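Side-chain contacts in erythrocyte membrane protein 1 (Plasmodium falciparum, PDB 2XU0), which probably binds receptors on host cells through domains such as this N-terminal segment and Duffy-binding-like domain, which belongs to a rosetting adhesin of the malaria parasite: residues F105-E110 / K327-D332; E317-E322 / I452-P457; H155-N160 / Q222-K227. The protein carries 10 engineered substitutions. All blocks are in the same frame, centred on the assembly; numbering follows the deposited sequence. Where two conformers were deposited one is given.

Contact 1: F105-E110 / K327-D332; sequences FDENAE and KKIKID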
loop_
_atom_site.group_PDB
_atom_site.type_symbol
_atom_site.label_atom_id
_atom_site.label_comp_id
_atom_site.label_asym_id
_atom_site.label_seq_id
_atom_site.Cartn_x
_atom_site.Cartn_y
_atom_site.Cartn_z
ATOM N N PHE A 105 0.820 -7.268 -8.281
ATOM C CA PHE A 105 -0.611 -7.193 -8.003
ATOM C C PHE A 105 -1.371 -8.483 -8.092
ATOM O O PHE A 105 -2.569 -8.480 -7.829
ATOM C CB PHE A 105 -1.292 -6.089 -8.830
ATOM C CG PHE A 105 -0.623 -4.736 -8.746
ATOM C CD1 PHE A 105 -0.803 -3.918 -7.633
ATOM C CD2 PHE A 105 0.167 -4.267 -9.786
ATOM C CE1 PHE A 105 -0.162 -2.679 -7.545
ATOM C CE2 PHE A 105 0.803 -3.030 -9.700
ATOM C CZ PHE A 105 0.617 -2.234 -8.588
ATOM N N ASP A 106 -0.683 -9.606 -8.376
ATOM C CA ASP A 106 -1.313 -10.923 -8.491
ATOM C C ASP A 106 -1.993 -11.305 -7.195
ATOM O O ASP A 106 -1.471 -11.003 -6.126
ATOM C CB ASP A 106 -0.266 -11.992 -8.886
ATOM C CG ASP A 106 -0.845 -13.374 -9.087
ATOM O OD1 ASP A 106 -1.328 -13.651 -10.198
ATOM O OD2 ASP A 106 -0.842 -14.167 -8.117
ATOM N N GLU A 107 -3.168 -11.953 -7.288
ATOM C CA GLU A 107 -3.947 -12.434 -6.156
ATOM C C GLU A 107 -3.149 -13.279 -5.139
ATOM O O GLU A 107 -3.536 -13.362 -3.960
ATOM C CB GLU A 107 -5.226 -13.155 -6.631
ATOM C CG GLU A 107 -4.997 -14.446 -7.420
ATOM C CD GLU A 107 -6.215 -15.349 -7.518
ATOM O OE1 GLU A 107 -6.537 -16.039 -6.522
ATOM O OE2 GLU A 107 -6.856 -15.360 -8.592
ATOM N N ASN A 108 -2.033 -13.890 -5.589
ATOM C CA ASN A 108 -1.194 -14.711 -4.731
ATOM C C ASN A 108 0.184 -14.115 -4.446
ATOM O O ASN A 108 1.010 -14.786 -3.837
ATOM C CB ASN A 108 -1.126 -16.156 -5.237
ATOM C CG ASN A 108 -2.429 -16.888 -5.094
ATOM O OD1 ASN A 108 -2.958 -17.423 -6.063
ATOM N ND2 ASN A 108 -2.973 -16.929 -3.879
ATOM N N ALA A 109 0.413 -12.833 -4.817
ATOM C CA ALA A 109 1.634 -12.113 -4.466
ATOM C C ALA A 109 1.580 -11.972 -2.919
ATOM O O ALA A 109 0.545 -11.639 -2.338
ATOM C CB ALA A 109 1.657 -10.747 -5.123
ATOM N N GLU A 110 2.653 -12.359 -2.262
ATOM C CA GLU A 110 2.688 -12.420 -0.808
ATOM C C GLU A 110 3.231 -11.163 -0.170
ATOM O O GLU A 110 4.201 -10.606 -0.660
ATOM C CB GLU A 110 3.522 -13.649 -0.329
ATOM C CG GLU A 110 3.735 -14.787 -1.328
ATOM C CD GLU A 110 4.885 -14.621 -2.310
ATOM O OE1 GLU A 110 5.965 -15.207 -2.065
ATOM O OE2 GLU A 110 4.690 -13.948 -3.348
ATOM N N LYS A 327 -9.850 -10.598 -1.891
ATOM C CA LYS A 327 -10.914 -11.418 -1.312
ATOM C C LYS A 327 -12.102 -11.536 -2.284
ATOM O O LYS A 327 -12.656 -12.631 -2.440
ATOM C CB LYS A 327 -11.380 -10.871 0.056
ATOM C CG LYS A 327 -12.432 -11.742 0.746
ATOM C CD LYS A 327 -12.878 -11.141 2.084
ATOM C CE LYS A 327 -13.935 -12.007 2.708
ATOM N NZ LYS A 327 -14.380 -11.500 4.031
ATOM N N LYS A 328 -12.482 -10.418 -2.938
ATOM C CA LYS A 328 -13.571 -10.424 -3.920
ATOM C C LYS A 328 -13.240 -11.358 -5.093
ATOM O O LYS A 328 -14.092 -12.164 -5.481
ATOM C CB LYS A 328 -13.904 -9.006 -4.410
ATOM C CG LYS A 328 -14.836 -8.271 -3.466
ATOM C CD LYS A 328 -15.032 -6.833 -3.910
ATOM C CE LYS A 328 -15.448 -5.951 -2.763
ATOM N NZ LYS A 328 -14.834 -4.603 -2.865
ATOM N N ILE A 329 -11.986 -11.316 -5.584
ATOM C CA ILE A 329 -11.536 -12.200 -6.659
ATOM C C ILE A 329 -11.610 -13.680 -6.237
ATOM O O ILE A 329 -12.087 -14.526 -7.012
ATOM C CB ILE A 329 -10.120 -11.817 -7.119
ATOM C CG1 ILE A 329 -10.118 -10.436 -7.836
ATOM C CG2 ILE A 329 -9.494 -12.940 -7.993
ATOM C CD1 ILE A 329 -8.722 -9.817 -7.995
ATOM N N LYS A 330 -11.156 -13.980 -5.009
ATOM C CA LYS A 330 -11.131 -15.344 -4.495
ATOM C C LYS A 330 -12.518 -15.887 -4.217
ATOM O O LYS A 330 -12.751 -17.047 -4.524
ATOM C CB LYS A 330 -10.203 -15.475 -3.283
ATOM C CG LYS A 330 -8.795 -15.096 -3.617
ATOM C CD LYS A 330 -7.799 -15.637 -2.637
ATOM C CE LYS A 330 -6.409 -15.334 -3.140
ATOM N NZ LYS A 330 -5.780 -16.494 -3.816
ATOM N N ILE A 331 -13.448 -15.062 -3.694
ATOM C CA ILE A 331 -14.831 -15.484 -3.422
ATOM C C ILE A 331 -15.543 -15.904 -4.724
ATOM O O ILE A 331 -16.257 -16.908 -4.732
ATOM C CB ILE A 331 -15.621 -14.413 -2.625
ATOM C CG1 ILE A 331 -15.133 -14.295 -1.164
ATOM C CG2 ILE A 331 -17.164 -14.594 -2.718
ATOM C CD1 ILE A 331 -15.453 -15.430 -0.261
ATOM N N ASP A 332 -15.323 -15.131 -5.809
ATOM C CA ASP A 332 -15.868 -15.379 -7.148
ATOM C C ASP A 332 -15.422 -16.723 -7.719
ATOM O O ASP A 332 -16.251 -17.428 -8.300
ATOM C CB ASP A 332 -15.544 -14.217 -8.105
ATOM C CG ASP A 332 -16.340 -12.955 -7.826
ATOM O OD1 ASP A 332 -15.871 -11.860 -8.216
ATOM O OD2 ASP A 332 -17.438 -13.059 -7.218
#
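Lys330, on the long helix 311-338, reaches across to the loop 105-110 and meets Glu107. Beyond CB, CG stands beside the backbone N and anti to the carbonyl carbon (chi1 -60°), which starts the chain toward the loop; Lys330 CG already lies 3.8 Å from Glu107 OE1. CD continues past the same oxygen, and Lys330 CE comes within 3.5 Å of Glu107 OE1 while also passing the backbone O of Glu107. A bend at the last torsion (chi4 -99°) then brings Lys330 NZ to 2.8 Å from Glu107 OE1, a hydrogen-bonded salt bridge that uses the anti lone pair of that oxygen. Glu107 OE2 lies 3.6 Å from Ile329 CG2, a methyl one residue earlier on the helix. Glu107 sits in a type I turn, Asp106 to Ala109, in which Asp106 OD2 accepts from Asn108 N at 2.8 Å, an Asx turn. Lysine's four-carbon chain is long enough to carry its charge to the carboxylate, and Trp383 adds a cation-pi partner. The bridge ties the loop between helices 78-81 and 133-136 to the C-terminal Duffy-binding-like subdomain. Because it lies at the surface, water probably screens it, and its attraction is likely to be modest.

Contact 2: E317-E322 / I452-P457; sequences EEWSEE and IDFNKP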
loop_
_atom_site.group_PDB
_atom_site.type_symbol
_atom_site.label_atom_id
_atom_site.label_comp_id
_atom_site.label_asym_id
_atom_site.label_seq_id
_atom_site.Cartn_x
_atom_site.Cartn_y
_atom_site.Cartn_z
ATOM N N GLU A 317 -2.630 0.217 5.539
ATOM C CA GLU A 317 -3.759 0.706 4.734
ATOM C C GLU A 317 -3.746 -0.025 3.367
ATOM O O GLU A 317 -4.790 -0.449 2.889
ATOM C CB GLU A 317 -3.688 2.248 4.560
ATOM C CG GLU A 317 -4.820 2.848 3.746
ATOM C CD GLU A 317 -4.691 2.792 2.232
ATOM O OE1 GLU A 317 -3.560 2.626 1.721
ATOM O OE2 GLU A 317 -5.739 2.875 1.556
ATOM N N GLU A 318 -2.576 -0.205 2.766
ATOM C CA GLU A 318 -2.490 -0.943 1.492
ATOM C C GLU A 318 -2.775 -2.431 1.718
ATOM O O GLU A 318 -3.401 -3.085 0.873
ATOM C CB GLU A 318 -1.107 -0.767 0.893
ATOM C CG GLU A 318 -0.928 -1.390 -0.484
ATOM C CD GLU A 318 0.422 -1.083 -1.079
ATOM O OE1 GLU A 318 1.216 -0.378 -0.413
ATOM O OE2 GLU A 318 0.668 -1.489 -2.238
ATOM N N TRP A 319 -2.367 -2.963 2.891
ATOM C CA TRP A 319 -2.623 -4.367 3.212
ATOM C C TRP A 319 -4.119 -4.609 3.191
ATOM O O TRP A 319 -4.583 -5.569 2.577
ATOM C CB TRP A 319 -2.018 -4.759 4.576
ATOM C CG TRP A 319 -2.317 -6.180 4.966
ATOM C CD1 TRP A 319 -1.543 -7.277 4.707
ATOM C CD2 TRP A 319 -3.521 -6.672 5.575
ATOM N NE1 TRP A 319 -2.177 -8.417 5.142
ATOM C CE2 TRP A 319 -3.393 -8.078 5.679
ATOM C CE3 TRP A 319 -4.667 -6.057 6.112
ATOM C CZ2 TRP A 319 -4.370 -8.876 6.283
ATOM C CZ3 TRP A 319 -5.668 -6.853 6.645
ATOM C CH2 TRP A 319 -5.521 -8.250 6.711
ATOM N N SER A 320 -4.867 -3.761 3.893
ATOM C CA SER A 320 -6.321 -3.898 4.023
ATOM C C SER A 320 -7.088 -3.726 2.707
ATOM O O SER A 320 -8.020 -4.491 2.443
ATOM C CB SER A 320 -6.859 -2.994 5.135
ATOM O OG SER A 320 -6.736 -1.630 4.794
ATOM N N GLU A 321 -6.682 -2.751 1.887
ATOM C CA GLU A 321 -7.292 -2.486 0.576
ATOM C C GLU A 321 -7.070 -3.644 -0.395
ATOM O O GLU A 321 -8.016 -4.085 -1.066
ATOM C CB GLU A 321 -6.772 -1.161 -0.019
ATOM C CG GLU A 321 -7.440 0.068 0.603
ATOM C CD GLU A 321 -8.910 0.151 0.247
ATOM O OE1 GLU A 321 -9.227 0.502 -0.912
ATOM O OE2 GLU A 321 -9.739 -0.259 1.087
ATOM N N GLU A 322 -5.844 -4.148 -0.432
ATOM C CA GLU A 322 -5.441 -5.281 -1.276
ATOM C C GLU A 322 -6.045 -6.565 -0.797
ATOM O O GLU A 322 -6.362 -7.405 -1.630
ATOM C CB GLU A 322 -3.908 -5.392 -1.379
ATOM C CG GLU A 322 -3.323 -4.287 -2.237
ATOM C CD GLU A 322 -3.681 -4.404 -3.709
ATOM O OE1 GLU A 322 -3.027 -5.214 -4.407
ATOM O OE2 GLU A 322 -4.658 -3.747 -4.146
ATOM N N ILE A 452 -17.155 -6.098 5.342
ATOM C CA ILE A 452 -15.843 -6.113 5.971
ATOM C C ILE A 452 -15.907 -5.331 7.275
ATOM O O ILE A 452 -16.370 -4.187 7.277
ATOM C CB ILE A 452 -14.770 -5.533 5.011
ATOM C CG1 ILE A 452 -14.622 -6.378 3.699
ATOM C CG2 ILE A 452 -13.447 -5.313 5.728
ATOM C CD1 ILE A 452 -13.987 -7.818 3.808
ATOM N N ASP A 453 -15.465 -5.961 8.387
ATOM C CA ASP A 453 -15.399 -5.332 9.708
ATOM C C ASP A 453 -14.211 -5.899 10.438
ATOM O O ASP A 453 -14.284 -7.005 11.007
ATOM C CB ASP A 453 -16.709 -5.473 10.506
ATOM C CG ASP A 453 -16.756 -4.696 11.828
ATOM O OD1 ASP A 453 -15.770 -4.003 12.154
ATOM O OD2 ASP A 453 -17.784 -4.763 12.516
ATOM N N PHE A 454 -13.103 -5.139 10.409
ATOM C CA PHE A 454 -11.838 -5.490 11.045
ATOM C C PHE A 454 -11.946 -5.571 12.569
ATOM O O PHE A 454 -11.089 -6.204 13.202
ATOM C CB PHE A 454 -10.681 -4.621 10.552
ATOM C CG PHE A 454 -10.369 -4.878 9.082
ATOM C CD1 PHE A 454 -9.853 -6.108 8.664
ATOM C CD2 PHE A 454 -10.603 -3.897 8.122
ATOM C CE1 PHE A 454 -9.566 -6.346 7.307
ATOM C CE2 PHE A 454 -10.346 -4.138 6.769
ATOM C CZ PHE A 454 -9.822 -5.356 6.369
ATOM N N ASN A 455 -13.014 -4.948 13.146
ATOM C CA ASN A 455 -13.313 -5.016 14.576
ATOM C C ASN A 455 -14.051 -6.330 14.917
ATOM O O ASN A 455 -14.281 -6.603 16.077
ATOM C CB ASN A 455 -14.117 -3.793 15.044
ATOM C CG ASN A 455 -13.328 -2.521 15.075
ATOM O OD1 ASN A 455 -13.728 -1.479 14.528
ATOM N ND2 ASN A 455 -12.165 -2.580 15.662
ATOM N N LYS A 456 -14.399 -7.141 13.912
ATOM C CA LYS A 456 -15.042 -8.443 14.098
ATOM C C LYS A 456 -14.257 -9.454 13.249
ATOM O O LYS A 456 -14.717 -9.841 12.172
ATOM C CB LYS A 456 -16.552 -8.384 13.712
ATOM C CG LYS A 456 -17.386 -7.589 14.710
ATOM C CD LYS A 456 -18.876 -7.828 14.541
ATOM C CE LYS A 456 -19.688 -7.246 15.680
ATOM N NZ LYS A 456 -19.476 -7.973 16.966
ATOM N N PRO A 457 -13.029 -9.834 13.671
ATOM C CA PRO A 457 -12.211 -10.722 12.835
ATOM C C PRO A 457 -12.874 -12.039 12.451
ATOM O O PRO A 457 -12.727 -12.483 11.316
ATOM C CB PRO A 457 -10.926 -10.907 13.651
ATOM C CG PRO A 457 -10.859 -9.703 14.519
ATOM C CD PRO A 457 -12.302 -9.443 14.892
#
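Phe454 points its ring at helix 311-338 and touches two consecutive residues there, Trp319 and Ser320. The contact across the segments is apolar. Phe454 CE1 comes to the edge of the indole, near its plane, 4.0 Å from Trp319 CZ3, while Phe454 CZ lies 4.0 Å from Ser320 CB. Trp319 holds CG anti to its backbone N (chi1 177°), which carries the six-membered part of the indole toward the phenylalanine. A phenylalanine suits this buried place, since its ring is broad enough to touch both the indole edge and the small serine methylene, each of which it meets obliquely.

Two hydrogen bonds made by side chains stay within the segments. Ser320 OG turns back along its own helix and donates to Glu317 O at 3.0 Å; Glu321 N reaches that same oxygen from the same face, so one carbonyl serves two donors. In the loop, Asp453 OD1 accepts from Asn455 N at 3.1 Å, an Asx turn within the type I turn Asp453 to Lys456, and this turn presents Phe454 to the helix. Trp319 NE1, by contrast, finds its partner outside, Glu390 OE1.

Within the C-terminal Duffy-binding-like subdomain, the contact joins helix 311-338 to the loop preceding helix 457-460. Helix 371-407 covers Trp319 through Lys387, Phe391 and Gln394, and Leu436 of helix 429-437 packs on both Ser320 and Phe454.

Contact 3: H155-N160 / Q222-K227; sequences HDLLGN and QVVFKK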
loop_
_atom_site.group_PDB
_atom_site.type_symbol
_atom_site.label_atom_id
_atom_site.label_comp_id
_atom_site.label_asym_id
_atom_site.label_seq_id
_atom_site.Cartn_x
_atom_site.Cartn_y
_atom_site.Cartn_z
ATOM N N HIS A 155 22.554 17.204 -7.739
ATOM C CA HIS A 155 22.088 17.033 -9.118
ATOM C C HIS A 155 22.352 15.620 -9.586
ATOM O O HIS A 155 21.509 15.050 -10.274
ATOM C CB HIS A 155 22.755 18.036 -10.071
ATOM C CG HIS A 155 22.764 19.432 -9.547
ATOM N ND1 HIS A 155 23.931 20.025 -9.105
ATOM C CD2 HIS A 155 21.739 20.297 -9.376
ATOM C CE1 HIS A 155 23.583 21.235 -8.696
ATOM N NE2 HIS A 155 22.270 21.439 -8.832
ATOM N N ASP A 156 23.515 15.038 -9.208
ATOM C CA ASP A 156 23.853 13.657 -9.587
ATOM C C ASP A 156 22.876 12.678 -8.964
ATOM O O ASP A 156 22.465 11.738 -9.622
ATOM C CB ASP A 156 25.299 13.283 -9.194
ATOM C CG ASP A 156 26.394 14.119 -9.842
ATOM O OD1 ASP A 156 26.195 14.583 -10.987
ATOM O OD2 ASP A 156 27.451 14.302 -9.206
ATOM N N LEU A 157 22.494 12.908 -7.699
ATOM C CA LEU A 157 21.544 12.060 -6.976
ATOM C C LEU A 157 20.148 12.175 -7.588
ATOM O O LEU A 157 19.531 11.151 -7.879
ATOM C CB LEU A 157 21.514 12.444 -5.495
ATOM C CG LEU A 157 20.526 11.655 -4.619
ATOM C CD1 LEU A 157 20.908 10.191 -4.538
ATOM C CD2 LEU A 157 20.422 12.277 -3.251
ATOM N N LEU A 158 19.682 13.412 -7.848
ATOM C CA LEU A 158 18.369 13.627 -8.455
ATOM C C LEU A 158 18.231 12.839 -9.736
ATOM O O LEU A 158 17.214 12.164 -9.912
ATOM C CB LEU A 158 18.063 15.125 -8.686
ATOM C CG LEU A 158 16.669 15.402 -9.293
ATOM C CD1 LEU A 158 15.563 15.180 -8.295
ATOM C CD2 LEU A 158 16.592 16.754 -9.889
ATOM N N GLY A 159 19.276 12.877 -10.578
ATOM C CA GLY A 159 19.328 12.152 -11.845
ATOM C C GLY A 159 18.970 10.696 -11.658
ATOM O O GLY A 159 18.009 10.222 -12.255
ATOM N N ASN A 160 19.685 10.011 -10.750
ATOM C CA ASN A 160 19.429 8.606 -10.392
ATOM C C ASN A 160 18.014 8.345 -9.872
ATOM O O ASN A 160 17.362 7.404 -10.323
ATOM C CB ASN A 160 20.468 8.114 -9.377
ATOM C CG ASN A 160 21.846 8.022 -9.977
ATOM O OD1 ASN A 160 22.665 8.938 -9.861
ATOM N ND2 ASN A 160 22.111 6.936 -10.674
ATOM N N GLN A 222 24.125 6.894 1.816
ATOM C CA GLN A 222 24.922 7.554 2.855
ATOM C C GLN A 222 26.281 8.093 2.371
ATOM O O GLN A 222 26.721 9.130 2.872
ATOM C CB GLN A 222 24.972 6.792 4.192
ATOM C CG GLN A 222 25.324 5.328 4.111
ATOM C CD GLN A 222 24.874 4.576 5.341
ATOM O OE1 GLN A 222 23.684 4.288 5.536
ATOM N NE2 GLN A 222 25.832 4.196 6.171
ATOM N N VAL A 223 26.863 7.473 1.311
ATOM C CA VAL A 223 28.111 7.909 0.668
ATOM C C VAL A 223 27.814 9.189 -0.140
ATOM O O VAL A 223 28.495 10.205 0.049
ATOM C CB VAL A 223 28.748 6.781 -0.203
ATOM C CG1 VAL A 223 29.845 7.327 -1.128
ATOM C CG2 VAL A 223 29.293 5.641 0.669
ATOM N N VAL A 224 26.768 9.154 -1.000
ATOM C CA VAL A 224 26.350 10.316 -1.813
ATOM C C VAL A 224 26.011 11.514 -0.924
ATOM O O VAL A 224 26.458 12.629 -1.202
ATOM C CB VAL A 224 25.200 9.991 -2.799
ATOM C CG1 VAL A 224 24.865 11.200 -3.672
ATOM C CG2 VAL A 224 25.560 8.810 -3.674
ATOM N N PHE A 225 25.264 11.276 0.166
ATOM C CA PHE A 225 24.875 12.339 1.094
ATOM C C PHE A 225 26.014 12.935 1.931
ATOM O O PHE A 225 25.911 14.088 2.358
ATOM C CB PHE A 225 23.634 11.948 1.903
ATOM C CG PHE A 225 22.315 12.231 1.200
ATOM C CD1 PHE A 225 21.813 13.530 1.122
ATOM C CD2 PHE A 225 21.539 11.193 0.701
ATOM C CE1 PHE A 225 20.584 13.790 0.510
ATOM C CE2 PHE A 225 20.283 11.445 0.132
ATOM C CZ PHE A 225 19.813 12.742 0.040
ATOM N N LYS A 226 27.121 12.175 2.120
ATOM C CA LYS A 226 28.338 12.637 2.813
ATOM C C LYS A 226 29.075 13.642 1.882
ATOM O O LYS A 226 29.454 14.732 2.316
ATOM C CB LYS A 226 29.227 11.434 3.166
ATOM C CG LYS A 226 30.412 11.783 4.074
ATOM C CD LYS A 226 31.165 10.538 4.514
ATOM C CE LYS A 226 32.379 10.857 5.350
ATOM N NZ LYS A 226 33.188 9.635 5.616
ATOM N N LYS A 227 29.188 13.288 0.585
ATOM C CA LYS A 227 29.741 14.122 -0.482
ATOM C C LYS A 227 28.950 15.419 -0.598
ATOM O O LYS A 227 29.555 16.490 -0.571
ATOM C CB LYS A 227 29.724 13.364 -1.823
ATOM C CG LYS A 227 30.697 12.201 -1.852
ATOM C CD LYS A 227 30.485 11.343 -3.058
ATOM C CE LYS A 227 31.595 10.344 -3.253
ATOM N NZ LYS A 227 31.418 9.603 -4.523
#
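Helices 154-175 and 216-231 come together with Leu157 and Val224 at their nearest point, their CA atoms 7.3 Å apart. Both segments are helical throughout, and here the CB bonds of Leu157 and Val224 are each directed at the opposite helix.

Leu157 supplies one side of the contact by itself. Its CG is anti to the backbone N (chi1 178°), and the forked end then divides the work between two neighbours. Leu157 CD2 meets the far end of the Phe225 ring obliquely, 3.4 Å from Phe225 CZ, which is close for two carbons, and 3.5 Å from Phe225 CE2; the two side chains run at about a right angle. Leu157 CB faces Val224 CG1 at 4.0 Å, and CD1 lies a little farther from the same methyl. Branching at the beta carbon gives Val224 a methyl close to its own backbone, whereas Phe225 sets out to one side. The touching groups are all hydrocarbon and buried, so this is hydrophobic packing.

The contact is helix-helix packing inside the Duffy binding domain. Leu221 and Ile228 of helix 216-231 also touch Leu157. Helix 249-268 closes over it through Trp256, which packs on Leu157 and meets the Phe225 ring edge-to-face, while Leu146 from a loop lies against Val224.

Contacts 1 and 2 share helix 311-338 and lie with centres 14 Å apart, contact 2 on its earlier turns and contact 1 farther on. They touch directly: Lys327 NZ packs against Ile452 CD1 at 3.7 Å. Their segments alternate along the chain, so this one helix is joined both to a loop far earlier in sequence and to one far later. Contact 3 stands apart, its centre 39 Å from either of the others, and both its segments fall between those of contact 1 in sequence. It packs helices of the Duffy binding domain, whereas contact 2 belongs to the C-terminal Duffy-binding-like subdomain. Contacts 1 and 2 thus form one neighbourhood around helix 311-338, and contact 3 belongs to a distant region of this elongated, largely helical structure.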